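Exoribonuclease II, mitochondrial (Candida glabrata, PDB 6F3H) degrades RNA from its 3' end as the exoribonuclease of the mitochondrial RNA degradosome mtEXO, an RNB-family enzyme that binds magnesium. Local coordinates at residues F459-L463 against L742-Q746; S676-P680 against V732-Q736; I707-Q711 against L721-Q725. The protein carries 1 engineered substitution. One frame throughout, in Å; residues are numbered along the deposited sequence.

Helix 725-761 illustrates how one long helix can tie together separate parts of an RNB-type nuclease. Contact 1 uses its middle, contact 2 lies nearly three turns closer to its start, and contact 3 involves the loop that leads into it; in sequence, contact 3 is nested within contact 2 and contact 2 within contact 1. The centres of contacts 1 and 2 are 15 Å apart, and Phe459 CZ meets Tyr678 CE2 at 3.6 Å. Contacts 2 and 3, also 15 Å apart, join where Phe735 CZ reaches Ile707 CD1 at 3.8 Å. Contacts 1 and 2 touch the RNA; the Tyr462 side chain lies about 10 Å from the bound magnesium.

Contact 1: residues F459-L463 against L742-Q746; sequences FTTYL and LKIFQ. With nucleotides of chain C.
A short extended segment, residues 459-463, lies beside one turn of helix 725-761. Its backbone is extended throughout, whereas 742-746 is helical, with Gln746 N bonded to Leu742 O at 2.7 Å. The CA atoms of Thr461 and Leu742 are 7.1 Å apart, those of Leu463 and Gln746 6.0 Å. Leu742 (m, t) points toward the strand: its CD2 meets Thr461 CG2 at 3.6 Å, and its CD1 lies 4.0 Å from Phe459 CB. Phe459 is also m, its CA-to-CB bond directed toward the helix.

Strand 461-462 forms a small antiparallel pairing with strand 467-468, Thr461 bonding to Val468 through the backbone; in this RNB enzyme the pairing presents Tyr462 to the RNA. Tyr462 (chi1 -64°, chi2 -71°) turns its ring end away from the helix and places one face against the base of cytidine C6 of chain C, with CD2 3.4 Å from N3 of that nucleotide, an arrangement consistent with holding substrate near the magnesium site. On the helix side, Gln746 extends (m, t) so that its NE2 donates to Tyr462 O at 3.0 Å, with an angle of 140° at the hydrogen. Leu463 (m, t) brings CD2 to 3.6 Å from Phe745 O and 3.7 Å from Gln746 CA. Thr460, directed away from the helix, hydrogen-bonds through OG1 to Met470 N and Glu407 OE1.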
ATOM      1  N   PHE A 459      -4.322   4.858   7.054  1.00 43.96           N
ATOM      2  CA  PHE A 459      -4.777   3.532   7.449  1.00 38.96           C
ATOM      3  C   PHE A 459      -4.139   3.187   8.775  1.00 39.20           C
ATOM      4  O   PHE A 459      -3.252   3.876   9.269  1.00 48.44           O
ATOM      5  CB  PHE A 459      -4.434   2.437   6.436  1.00 38.92           C
ATOM      6  CG  PHE A 459      -4.861   2.747   5.030  1.00 45.31           C
ATOM      7  CD1 PHE A 459      -4.220   3.708   4.279  1.00 43.51           C
ATOM      8  CD2 PHE A 459      -5.946   2.114   4.473  1.00 50.08           C
ATOM      9  CE1 PHE A 459      -4.641   4.017   3.002  1.00 45.61           C
ATOM     10  CE2 PHE A 459      -6.375   2.422   3.177  1.00 49.39           C
ATOM     11  CZ  PHE A 459      -5.726   3.371   2.455  1.00 48.99           C
ATOM     12  N   THR A 460      -4.593   2.111   9.364  1.00 45.39           N
ATOM     13  CA  THR A 460      -3.818   1.566  10.450  1.00 42.35           C
ATOM     14  C   THR A 460      -2.661   0.820   9.821  1.00 45.59           C
ATOM     15  O   THR A 460      -2.780   0.299   8.708  1.00 41.41           O
ATOM     16  CB  THR A 460      -4.662   0.667  11.341  1.00 42.06           C
ATOM     17  OG1 THR A 460      -5.392   1.491  12.246  1.00 52.05           O
ATOM     18  CG2 THR A 460      -3.802  -0.189  12.160  1.00 40.18           C
ATOM     19  N   THR A 461      -1.506   0.887  10.479  1.00 49.37           N
ATOM     20  CA  THR A 461      -0.274   0.260  10.018  1.00 44.52           C
ATOM     21  C   THR A 461      -0.081  -1.072  10.742  1.00 50.77           C
ATOM     22  O   THR A 461       0.150  -1.102  11.954  1.00 50.05           O
ATOM     23  CB  THR A 461       0.901   1.196  10.246  1.00 44.78           C
ATOM     24  OG1 THR A 461       0.668   2.427   9.541  1.00 49.09           O
ATOM     25  CG2 THR A 461       2.138   0.572   9.705  1.00 47.36           C
ATOM     26  N   TYR A 462      -0.216  -2.168  10.011  1.00 52.81           N
ATOM     27  CA  TYR A 462      -0.133  -3.514  10.562  1.00 47.88           C
ATOM     28  C   TYR A 462       1.151  -4.155  10.048  1.00 55.30           C
ATOM     29  O   TYR A 462       1.279  -4.404   8.846  1.00 63.75           O
ATOM     30  CB  TYR A 462      -1.345  -4.354  10.158  1.00 46.33           C
ATOM     31  CG  TYR A 462      -2.707  -3.891  10.688  1.00 53.49           C
ATOM     32  CD1 TYR A 462      -3.048  -4.021  12.030  1.00 53.75           C
ATOM     33  CD2 TYR A 462      -3.662  -3.357   9.832  1.00 56.33           C
ATOM     34  CE1 TYR A 462      -4.288  -3.607  12.504  1.00 56.47           C
ATOM     35  CE2 TYR A 462      -4.894  -2.938  10.295  1.00 57.84           C
ATOM     36  CZ  TYR A 462      -5.209  -3.068  11.628  1.00 60.96           C
ATOM     37  OH  TYR A 462      -6.449  -2.645  12.084  1.00 66.36           O
ATOM     38  N   LEU A 463       2.097  -4.418  10.947  1.00 55.64           N
ATOM     39  CA  LEU A 463       3.365  -5.057  10.613  1.00 56.84           C
ATOM     40  C   LEU A 463       3.695  -6.190  11.575  1.00 62.18           C
ATOM     41  O   LEU A 463       3.342  -6.122  12.756  1.00 67.02           O
ATOM     42  CB  LEU A 463       4.497  -4.036  10.653  1.00 54.26           C
ATOM     43  CG  LEU A 463       4.521  -3.029   9.525  1.00 54.81           C
ATOM     44  CD1 LEU A 463       5.484  -1.976   9.927  1.00 52.02           C
ATOM     45  CD2 LEU A 463       4.999  -3.693   8.253  1.00 61.00           C
ATOM     46  N   LEU A 742       2.483   1.439   2.490  1.00 49.79           N
ATOM     47  CA  LEU A 742       2.250   0.347   3.434  1.00 45.38           C
ATOM     48  C   LEU A 742       2.410  -1.023   2.779  1.00 45.44           C
ATOM     49  O   LEU A 742       3.026  -1.919   3.365  1.00 46.99           O
ATOM     50  CB  LEU A 742       0.883   0.493   4.087  1.00 49.42           C
ATOM     51  CG  LEU A 742       0.854   1.668   5.063  1.00 56.21           C
ATOM     52  CD1 LEU A 742      -0.558   1.966   5.530  1.00 55.46           C
ATOM     53  CD2 LEU A 742       1.753   1.382   6.236  1.00 60.66           C
ATOM     54  N   LYS A 743       1.881  -1.207   1.564  1.00 47.96           N
ATOM     55  CA  LYS A 743       2.116  -2.465   0.861  1.00 55.84           C
ATOM     56  C   LYS A 743       3.610  -2.763   0.811  1.00 57.65           C
ATOM     57  O   LYS A 743       4.061  -3.872   1.133  1.00 57.86           O
ATOM     58  CB  LYS A 743       1.553  -2.402  -0.575  1.00 65.40           C
ATOM     59  CG  LYS A 743       0.208  -1.654  -0.773  1.00 79.58           C
ATOM     60  CD  LYS A 743      -0.588  -2.083  -2.059  1.00 84.63           C
ATOM     61  CE  LYS A 743      -1.398  -0.928  -2.710  1.00 81.14           C
ATOM     62  NZ  LYS A 743      -2.223  -1.335  -3.902  1.00 75.55           N
ATOM     63  N   ILE A 744       4.391  -1.744   0.477  1.00 53.02           N
ATOM     64  CA  ILE A 744       5.833  -1.878   0.322  1.00 49.18           C
ATOM     65  C   ILE A 744       6.468  -2.297   1.633  1.00 45.97           C
ATOM     66  O   ILE A 744       7.161  -3.317   1.717  1.00 50.49           O
ATOM     67  CB  ILE A 744       6.413  -0.552  -0.193  1.00 52.38           C
ATOM     68  CG1 ILE A 744       6.201  -0.456  -1.711  1.00 50.52           C
ATOM     69  CG2 ILE A 744       7.859  -0.393   0.226  1.00 50.88           C
ATOM     70  CD1 ILE A 744       6.057   0.935  -2.218  1.00 50.97           C
ATOM     71  N   PHE A 745       6.248  -1.508   2.675  1.00 40.30           N
ATOM     72  CA  PHE A 745       6.926  -1.808   3.920  1.00 42.35           C
ATOM     73  C   PHE A 745       6.365  -3.053   4.580  1.00 47.62           C
ATOM     74  O   PHE A 745       7.083  -3.721   5.330  1.00 55.40           O
ATOM     75  CB  PHE A 745       6.882  -0.603   4.840  1.00 46.56           C
ATOM     76  CG  PHE A 745       7.867   0.432   4.440  1.00 48.58           C
ATOM     77  CD1 PHE A 745       9.208   0.266   4.729  1.00 47.15           C
ATOM     78  CD2 PHE A 745       7.469   1.536   3.727  1.00 48.69           C
ATOM     79  CE1 PHE A 745      10.135   1.183   4.316  1.00 48.18           C
ATOM     80  CE2 PHE A 745       8.384   2.463   3.324  1.00 50.89           C
ATOM     81  CZ  PHE A 745       9.720   2.287   3.618  1.00 51.93           C
ATOM     82  N   GLN A 746       5.107  -3.407   4.316  1.00 45.57           N
ATOM     83  CA  GLN A 746       4.668  -4.721   4.761  1.00 48.83           C
ATOM     84  C   GLN A 746       5.535  -5.792   4.107  1.00 48.07           C
ATOM     85  O   GLN A 746       6.190  -6.577   4.802  1.00 44.70           O
ATOM     86  CB  GLN A 746       3.175  -4.922   4.476  1.00 58.13           C
ATOM     87  CG  GLN A 746       2.270  -4.094   5.433  1.00 69.98           C
ATOM     88  CD  GLN A 746       0.753  -4.240   5.201  1.00 76.36           C
ATOM     89  OE1 GLN A 746       0.304  -4.617   4.114  1.00 75.90           O
ATOM     90  NE2 GLN A 746      -0.038  -3.912   6.229  1.00 75.81           N
TER
ATOM     91  P     C C   6     -11.780  -6.067  11.102  1.00 42.51           P
ATOM     92  OP1   C C   6     -12.595  -5.703  12.269  1.00 45.20           O
ATOM     93  OP2   C C   6     -11.784  -5.247   9.880  1.00 45.92           O
ATOM     94  O5'   C C   6     -10.322  -6.195  11.687  1.00 49.05           O
ATOM     95  C5'   C C   6     -10.065  -7.142  12.712  1.00 47.85           C
ATOM     96  C4'   C C   6      -8.586  -7.318  12.965  1.00 48.21           C
ATOM     97  O4'   C C   6      -7.943  -8.019  11.866  1.00 48.33           O
ATOM     98  C3'   C C   6      -7.754  -6.063  13.094  1.00 47.48           C
ATOM     99  O3'   C C   6      -7.924  -5.393  14.324  1.00 53.56           O
ATOM    100  C2'   C C   6      -6.367  -6.623  12.926  1.00 49.16           C
ATOM    101  O2'   C C   6      -6.053  -7.373  14.078  1.00 54.05           O
ATOM    102  C1'   C C   6      -6.595  -7.622  11.794  1.00 48.04           C
ATOM    103  N1    C C   6      -6.289  -7.031  10.461  1.00 49.41           N
ATOM    104  C2    C C   6      -4.942  -7.047  10.023  1.00 57.09           C
ATOM    105  O2    C C   6      -4.078  -7.569  10.729  1.00 65.24           O
ATOM    106  N3    C C   6      -4.541  -6.525   8.847  1.00 50.61           N
ATOM    107  C4    C C   6      -5.455  -5.967   8.086  1.00 49.89           C
ATOM    108  N4    C C   6      -5.017  -5.471   6.924  1.00 51.39           N
ATOM    109  C5    C C   6      -6.834  -5.923   8.484  1.00 45.69           C
ATOM    110  C6    C C   6      -7.211  -6.444   9.658  1.00 44.87           C
TER

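Contact 2: residues S676-P680 against V732-Q736; sequences SFYSP and VWSFQ. With nucleotides of chain C.
A strand laid along a helix is the arrangement here: strand 677-679, paired antiparallel with strand 632-634 in a two-stranded sheet, packs against helix 725-761. The two axes run nearly antiparallel, at 169°, and approach to 8.3 Å; Tyr678 and Gln736 are closest in register, with CA atoms 6.3 Å apart. Residues 677-679 are fully extended, phi running from -145° to -81° and psi near 150°, while 732-736 is regular helix with Gln736 N bonded to Val732 O at 2.8 Å. Just before the strand, Ser676 OG donates to OP1 of adenosine A3 of chain C at 2.9 Å, so the same segment reaches RNA at one end and the helix further along.

Along the helix, Val732 comes first. Its chi1 is t and its CA-to-CB bond points toward the strand; Val732 CG1 lies 3.6 Å from Tyr678 O, 3.9 Å from Tyr678 CB and 3.8 Å from Ser679 N, while Val732 CG2 sits 4.2 Å from Pro680 CB. One turn on, Phe735 (m) starts toward the strand, but its ring leads away to Pro704 and Ile707 of helix 703-716. Tyr678 (m) also rests on Pro704, so helix 703-716 adjoins both partners. Gln736 closes the segment: with chi1 t and chi2 p its side chain folds back to the strand, NE2 making a weak hydrogen bond to Asp740 OD1. Gln736 OE1 accepts from Tyr678 N at 3.0 Å, with a 145° angle at the hydrogen, and lies 3.1 Å from Phe677 CB.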
ATOM      1  N   SER A 676      -5.480  -3.138  -7.294  1.00 51.13           N
ATOM      2  CA  SER A 676      -6.667  -2.354  -7.026  1.00 47.75           C
ATOM      3  C   SER A 676      -6.255  -0.983  -6.515  1.00 44.16           C
ATOM      4  O   SER A 676      -5.170  -0.796  -5.960  1.00 44.74           O
ATOM      5  CB  SER A 676      -7.587  -3.091  -6.043  1.00 50.37           C
ATOM      6  OG  SER A 676      -7.422  -2.666  -4.698  1.00 57.74           O
ATOM      7  N   PHE A 677      -7.117  -0.010  -6.756  1.00 42.45           N
ATOM      8  CA  PHE A 677      -6.812   1.366  -6.426  1.00 42.48           C
ATOM      9  C   PHE A 677      -8.075   2.070  -5.985  1.00 38.24           C
ATOM     10  O   PHE A 677      -9.171   1.720  -6.415  1.00 47.35           O
ATOM     11  CB  PHE A 677      -6.176   2.114  -7.621  1.00 44.17           C
ATOM     12  CG  PHE A 677      -7.038   2.153  -8.869  1.00 41.93           C
ATOM     13  CD1 PHE A 677      -7.030   1.093  -9.775  1.00 38.61           C
ATOM     14  CD2 PHE A 677      -7.858   3.246  -9.137  1.00 40.90           C
ATOM     15  CE1 PHE A 677      -7.823   1.131 -10.925  1.00 38.65           C
ATOM     16  CE2 PHE A 677      -8.654   3.287 -10.285  1.00 38.26           C
ATOM     17  CZ  PHE A 677      -8.642   2.229 -11.174  1.00 38.48           C
ATOM     18  N   TYR A 678      -7.901   3.071  -5.131  1.00 38.09           N
ATOM     19  CA  TYR A 678      -8.988   3.927  -4.688  1.00 43.58           C
ATOM     20  C   TYR A 678      -9.288   5.001  -5.724  1.00 48.70           C
ATOM     21  O   TYR A 678      -8.416   5.441  -6.476  1.00 52.88           O
ATOM     22  CB  TYR A 678      -8.660   4.552  -3.329  1.00 45.99           C
ATOM     23  CG  TYR A 678      -8.608   3.515  -2.205  1.00 54.10           C
ATOM     24  CD1 TYR A 678      -9.765   2.877  -1.777  1.00 58.56           C
ATOM     25  CD2 TYR A 678      -7.411   3.153  -1.592  1.00 54.16           C
ATOM     26  CE1 TYR A 678      -9.745   1.912  -0.768  1.00 65.67           C
ATOM     27  CE2 TYR A 678      -7.383   2.189  -0.568  1.00 58.78           C
ATOM     28  CZ  TYR A 678      -8.562   1.577  -0.163  1.00 67.46           C
ATOM     29  OH  TYR A 678      -8.601   0.624   0.838  1.00 73.77           O
ATOM     30  N   SER A 679     -10.552   5.392  -5.781  1.00 49.05           N
ATOM     31  CA  SER A 679     -11.069   6.290  -6.793  1.00 47.71           C
ATOM     32  C   SER A 679     -12.142   7.163  -6.181  1.00 48.54           C
ATOM     33  O   SER A 679     -12.939   6.684  -5.370  1.00 52.96           O
ATOM     34  CB  SER A 679     -11.690   5.518  -7.955  1.00 47.03           C
ATOM     35  OG  SER A 679     -12.533   6.355  -8.705  1.00 48.28           O
ATOM     36  N   PRO A 680     -12.252   8.412  -6.622  1.00 44.29           N
ATOM     37  CA  PRO A 680     -13.321   9.282  -6.126  1.00 42.93           C
ATOM     38  C   PRO A 680     -14.632   9.120  -6.866  1.00 53.34           C
ATOM     39  O   PRO A 680     -15.600   9.801  -6.516  1.00 59.35           O
ATOM     40  CB  PRO A 680     -12.755  10.684  -6.371  1.00 41.60           C
ATOM     41  CG  PRO A 680     -11.534  10.489  -7.261  1.00 45.03           C
ATOM     42  CD  PRO A 680     -11.475   9.064  -7.676  1.00 43.89           C
ATOM     43  N   VAL A 732      -8.252  11.068  -1.781  1.00 51.24           N
ATOM     44  CA  VAL A 732      -7.976   9.794  -2.427  1.00 46.49           C
ATOM     45  C   VAL A 732      -6.521   9.724  -2.830  1.00 50.45           C
ATOM     46  O   VAL A 732      -5.881   8.672  -2.745  1.00 50.00           O
ATOM     47  CB  VAL A 732      -8.896   9.600  -3.636  1.00 47.23           C
ATOM     48  CG1 VAL A 732      -8.540   8.330  -4.358  1.00 51.01           C
ATOM     49  CG2 VAL A 732     -10.328   9.553  -3.179  1.00 41.82           C
ATOM     50  N   TRP A 733      -5.971  10.843  -3.278  1.00 56.11           N
ATOM     51  CA  TRP A 733      -4.547  10.843  -3.545  1.00 59.46           C
ATOM     52  C   TRP A 733      -3.769  10.618  -2.270  1.00 51.18           C
ATOM     53  O   TRP A 733      -2.850   9.798  -2.242  1.00 53.62           O
ATOM     54  CB  TRP A 733      -4.134  12.141  -4.204  1.00 74.60           C
ATOM     55  CG  TRP A 733      -4.516  12.141  -5.606  1.00 89.32           C
ATOM     56  CD1 TRP A 733      -5.637  12.675  -6.152  1.00 96.10           C
ATOM     57  CD2 TRP A 733      -3.798  11.524  -6.677  1.00 93.32           C
ATOM     58  NE1 TRP A 733      -5.653  12.459  -7.507  1.00101.17           N
ATOM     59  CE2 TRP A 733      -4.533  11.751  -7.857  1.00 96.66           C
ATOM     60  CE3 TRP A 733      -2.596  10.818  -6.757  1.00 89.99           C
ATOM     61  CZ2 TRP A 733      -4.106  11.293  -9.106  1.00 88.70           C
ATOM     62  CZ3 TRP A 733      -2.175  10.364  -7.996  1.00 87.81           C
ATOM     63  CH2 TRP A 733      -2.929  10.602  -9.153  1.00 85.40           C
ATOM     64  N   SER A 734      -4.156  11.292  -1.189  1.00 44.62           N
ATOM     65  CA  SER A 734      -3.443  11.106   0.066  1.00 46.97           C
ATOM     66  C   SER A 734      -3.506   9.653   0.504  1.00 51.59           C
ATOM     67  O   SER A 734      -2.505   9.078   0.948  1.00 56.41           O
ATOM     68  CB  SER A 734      -4.052  11.997   1.151  1.00 52.62           C
ATOM     69  OG  SER A 734      -4.379  13.277   0.639  1.00 60.84           O
ATOM     70  N   PHE A 735      -4.665   9.028   0.324  1.00 50.38           N
ATOM     71  CA  PHE A 735      -4.865   7.653   0.761  1.00 47.23           C
ATOM     72  C   PHE A 735      -4.093   6.674  -0.091  1.00 48.56           C
ATOM     73  O   PHE A 735      -3.435   5.763   0.424  1.00 46.54           O
ATOM     74  CB  PHE A 735      -6.334   7.292   0.683  1.00 51.23           C
ATOM     75  CG  PHE A 735      -7.188   8.009   1.661  1.00 54.62           C
ATOM     76  CD1 PHE A 735      -6.630   8.710   2.712  1.00 56.58           C
ATOM     77  CD2 PHE A 735      -8.565   7.935   1.564  1.00 57.41           C
ATOM     78  CE1 PHE A 735      -7.433   9.356   3.636  1.00 57.05           C
ATOM     79  CE2 PHE A 735      -9.377   8.568   2.482  1.00 57.13           C
ATOM     80  CZ  PHE A 735      -8.817   9.281   3.518  1.00 56.14           C
ATOM     81  N   GLN A 736      -4.216   6.807  -1.405  1.00 51.25           N
ATOM     82  CA  GLN A 736      -3.512   5.885  -2.274  1.00 49.35           C
ATOM     83  C   GLN A 736      -2.019   5.948  -2.020  1.00 49.30           C
ATOM     84  O   GLN A 736      -1.351   4.913  -1.975  1.00 49.92           O
ATOM     85  CB  GLN A 736      -3.822   6.201  -3.719  1.00 48.65           C
ATOM     86  CG  GLN A 736      -3.195   5.224  -4.620  1.00 51.71           C
ATOM     87  CD  GLN A 736      -3.930   3.914  -4.633  1.00 57.27           C
ATOM     88  OE1 GLN A 736      -4.949   3.803  -5.294  1.00 59.77           O
ATOM     89  NE2 GLN A 736      -3.395   2.895  -3.953  1.00 59.04           N
TER
ATOM     90  P     A C   3      -8.292  -6.235  -3.833  1.00 50.17           P
ATOM     91  OP1   A C   3      -9.071  -4.972  -3.920  1.00 53.78           O
ATOM     92  OP2   A C   3      -6.995  -6.236  -3.156  1.00 45.88           O
ATOM     93  O5'   A C   3      -9.160  -7.380  -3.143  1.00 54.57           O
ATOM     94  C5'   A C   3     -10.486  -7.642  -3.566  1.00 55.64           C
ATOM     95  C4'   A C   3     -11.148  -8.705  -2.723  1.00 61.49           C
ATOM     96  O4'   A C   3     -10.525  -9.992  -2.971  1.00 65.04           O
ATOM     97  C3'   A C   3     -11.053  -8.518  -1.213  1.00 56.95           C
ATOM     98  O3'   A C   3     -12.022  -7.620  -0.711  1.00 49.83           O
ATOM     99  C2'   A C   3     -11.186  -9.941  -0.693  1.00 60.03           C
ATOM    100  O2'   A C   3     -12.526 -10.376  -0.700  1.00 55.88           O
ATOM    101  C1'   A C   3     -10.428 -10.714  -1.768  1.00 66.97           C
ATOM    102  N9    A C   3      -9.019 -10.734  -1.415  1.00 65.33           N
ATOM    103  C8    A C   3      -8.050  -9.836  -1.751  1.00 62.26           C
ATOM    104  N7    A C   3      -6.895 -10.128  -1.232  1.00 58.35           N
ATOM    105  C5    A C   3      -7.165 -11.264  -0.512  1.00 61.89           C
ATOM    106  C6    A C   3      -6.353 -12.061   0.264  1.00 67.31           C
ATOM    107  N6    A C   3      -5.059 -11.808   0.436  1.00 64.14           N
ATOM    108  N1    A C   3      -6.944 -13.126   0.852  1.00 75.48           N
ATOM    109  C2    A C   3      -8.257 -13.362   0.657  1.00 71.39           C
ATOM    110  N3    A C   3      -9.132 -12.674  -0.060  1.00 63.71           N
ATOM    111  C4    A C   3      -8.483 -11.642  -0.599  1.00 63.85           C
TER

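Contact 3: residues I707-Q711 against L721-Q725; sequences INHLQ and LCFKQ
Helix-loop packing within a helix-loop-helix connection brings residues 721-725, at the end of the link to helix 725-761, back over residues 707-711 of helix 703-716. The helix is regular here, Gln711 N bonding to Ile707 O at 3.1 Å. The returning segment is extended at Leu721 and Phe723, with a helical conformation at Cys722 between them (phi/psi -72/-41°). Gln711 and Cys722 are nearest, their CA atoms 5.8 Å apart.

Apolar packing centres on Phe723 (chi1 m, chi2 88°), which points toward the helix. Leu710 CD1 approaches the ring edge, 4.0 Å from CE1 of Phe723, and Leu710 CB lies 4.4 Å from Cys722 SG. Ile707 completes the apolar group, with CG2 over one face of the Phe723 ring and CG1 3.9 Å from Phe723 CZ. The polar amide of Gln711 is buried against the backbone of Cys722 and Phe723. Backbone-to-side-chain packing adds Leu721 CD2, 3.4 Å from Gln711 O.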
ATOM      1  N   ILE A 707     -14.250   7.889   5.783  1.00 55.87           N
ATOM      2  CA  ILE A 707     -14.848   9.045   5.118  1.00 54.03           C
ATOM      3  C   ILE A 707     -16.243   8.732   4.604  1.00 52.50           C
ATOM      4  O   ILE A 707     -17.153   9.567   4.689  1.00 53.98           O
ATOM      5  CB  ILE A 707     -13.932   9.511   3.986  1.00 54.46           C
ATOM      6  CG1 ILE A 707     -12.892  10.451   4.566  1.00 61.58           C
ATOM      7  CG2 ILE A 707     -14.731  10.129   2.872  1.00 49.69           C
ATOM      8  CD1 ILE A 707     -12.089  11.139   3.528  1.00 65.40           C
ATOM      9  N   ASN A 708     -16.425   7.537   4.039  1.00 52.97           N
ATOM     10  CA  ASN A 708     -17.751   7.084   3.642  1.00 53.99           C
ATOM     11  C   ASN A 708     -18.739   7.156   4.812  1.00 55.14           C
ATOM     12  O   ASN A 708     -19.922   7.442   4.606  1.00 58.40           O
ATOM     13  CB  ASN A 708     -17.651   5.656   3.089  1.00 51.59           C
ATOM     14  CG  ASN A 708     -16.847   5.579   1.779  1.00 50.24           C
ATOM     15  OD1 ASN A 708     -16.772   6.541   1.037  1.00 49.52           O
ATOM     16  ND2 ASN A 708     -16.236   4.431   1.514  1.00 50.94           N
ATOM     17  N   HIS A 709     -18.263   6.944   6.050  1.00 52.86           N
ATOM     18  CA  HIS A 709     -19.148   7.007   7.213  1.00 51.82           C
ATOM     19  C   HIS A 709     -19.600   8.427   7.517  1.00 55.36           C
ATOM     20  O   HIS A 709     -20.782   8.647   7.818  1.00 63.30           O
ATOM     21  CB  HIS A 709     -18.467   6.429   8.441  1.00 44.12           C
ATOM     22  CG  HIS A 709     -18.593   4.946   8.543  1.00 47.87           C
ATOM     23  ND1 HIS A 709     -18.717   4.139   7.432  1.00 47.43           N
ATOM     24  CD2 HIS A 709     -18.583   4.118   9.614  1.00 49.23           C
ATOM     25  CE1 HIS A 709     -18.789   2.877   7.815  1.00 47.58           C
ATOM     26  NE2 HIS A 709     -18.711   2.838   9.135  1.00 48.60           N
ATOM     27  N   LEU A 710     -18.682   9.399   7.467  1.00 45.32           N
ATOM     28  CA  LEU A 710     -19.075  10.777   7.733  1.00 41.63           C
ATOM     29  C   LEU A 710     -20.066  11.259   6.702  1.00 49.74           C
ATOM     30  O   LEU A 710     -20.958  12.052   7.015  1.00 55.25           O
ATOM     31  CB  LEU A 710     -17.866  11.687   7.729  1.00 41.00           C
ATOM     32  CG  LEU A 710     -16.787  11.328   8.744  1.00 48.80           C
ATOM     33  CD1 LEU A 710     -15.394  11.607   8.151  1.00 50.98           C
ATOM     34  CD2 LEU A 710     -16.960  12.066  10.056  1.00 43.18           C
ATOM     35  N   GLN A 711     -19.942  10.778   5.473  1.00 44.84           N
ATOM     36  CA  GLN A 711     -20.954  11.131   4.499  1.00 46.42           C
ATOM     37  C   GLN A 711     -22.289  10.538   4.891  1.00 52.65           C
ATOM     38  O   GLN A 711     -23.335  11.165   4.684  1.00 58.07           O
ATOM     39  CB  GLN A 711     -20.534  10.642   3.113  1.00 49.23           C
ATOM     40  CG  GLN A 711     -19.291  11.333   2.569  1.00 46.34           C
ATOM     41  CD  GLN A 711     -19.522  12.803   2.252  1.00 48.11           C
ATOM     42  OE1 GLN A 711     -19.720  13.162   1.096  1.00 48.22           O
ATOM     43  NE2 GLN A 711     -19.532  13.655   3.284  1.00 38.01           N
ATOM     44  N   LEU A 721     -23.848  17.609   3.316  1.00 75.41           N
ATOM     45  CA  LEU A 721     -22.815  16.589   3.337  1.00 68.54           C
ATOM     46  C   LEU A 721     -21.477  17.159   3.775  1.00 75.75           C
ATOM     47  O   LEU A 721     -21.195  18.351   3.625  1.00 79.64           O
ATOM     48  CB  LEU A 721     -22.672  15.947   1.966  1.00 58.31           C
ATOM     49  CG  LEU A 721     -23.779  14.952   1.675  1.00 56.90           C
ATOM     50  CD1 LEU A 721     -23.458  14.159   0.427  1.00 49.46           C
ATOM     51  CD2 LEU A 721     -23.968  14.030   2.896  1.00 62.90           C
ATOM     52  N   CYS A 722     -20.637  16.272   4.301  1.00 79.15           N
ATOM     53  CA  CYS A 722     -19.354  16.682   4.859  1.00 84.24           C
ATOM     54  C   CYS A 722     -18.366  17.086   3.766  1.00 78.08           C
ATOM     55  O   CYS A 722     -17.635  18.076   3.902  1.00 75.19           O
ATOM     56  CB  CYS A 722     -18.793  15.536   5.700  1.00 90.22           C
ATOM     57  SG  CYS A 722     -17.805  16.018   7.119  1.00 95.08           S
ATOM     58  N   PHE A 723     -18.339  16.340   2.674  1.00 72.90           N
ATOM     59  CA  PHE A 723     -17.357  16.520   1.625  1.00 67.65           C
ATOM     60  C   PHE A 723     -18.070  16.785   0.322  1.00 75.71           C
ATOM     61  O   PHE A 723     -18.956  16.016  -0.060  1.00 78.71           O
ATOM     62  CB  PHE A 723     -16.499  15.275   1.437  1.00 64.31           C
ATOM     63  CG  PHE A 723     -15.769  14.836   2.665  1.00 69.15           C
ATOM     64  CD1 PHE A 723     -16.356  13.978   3.571  1.00 68.78           C
ATOM     65  CD2 PHE A 723     -14.471  15.249   2.898  1.00 71.93           C
ATOM     66  CE1 PHE A 723     -15.668  13.554   4.702  1.00 65.18           C
ATOM     67  CE2 PHE A 723     -13.783  14.831   4.026  1.00 68.37           C
ATOM     68  CZ  PHE A 723     -14.386  13.983   4.927  1.00 64.11           C
ATOM     69  N   LYS A 724     -17.714  17.888  -0.332  1.00 79.45           N
ATOM     70  CA  LYS A 724     -18.017  18.024  -1.747  1.00 84.72           C
ATOM     71  C   LYS A 724     -17.080  17.103  -2.532  1.00 79.77           C
ATOM     72  O   LYS A 724     -16.087  16.609  -1.999  1.00 84.71           O
ATOM     73  CB  LYS A 724     -17.881  19.485  -2.197  1.00 94.50           C
ATOM     74  CG  LYS A 724     -18.635  20.482  -1.311  1.00 98.46           C
ATOM     75  CD  LYS A 724     -18.883  21.824  -2.006  1.00 99.81           C
ATOM     76  CE  LYS A 724     -20.200  21.849  -2.779  1.00 99.07           C
ATOM     77  NZ  LYS A 724     -20.088  21.152  -4.087  1.00 98.81           N
ATOM     78  N   GLN A 725     -17.422  16.838  -3.799  1.00 77.37           N
ATOM     79  CA  GLN A 725     -16.647  15.889  -4.607  1.00 79.09           C
ATOM     80  C   GLN A 725     -15.191  16.323  -4.790  1.00 85.31           C
ATOM     81  O   GLN A 725     -14.311  15.481  -5.010  1.00 85.65           O
ATOM     82  CB  GLN A 725     -17.288  15.709  -5.975  1.00 77.22           C
ATOM     83  CG  GLN A 725     -16.514  14.782  -6.894  1.00 82.57           C
ATOM     84  CD  GLN A 725     -17.065  13.373  -6.899  1.00 86.93           C
ATOM     85  OE1 GLN A 725     -17.876  13.009  -6.050  1.00 88.81           O
ATOM     86  NE2 GLN A 725     -16.631  12.571  -7.868  1.00 89.42           N
TER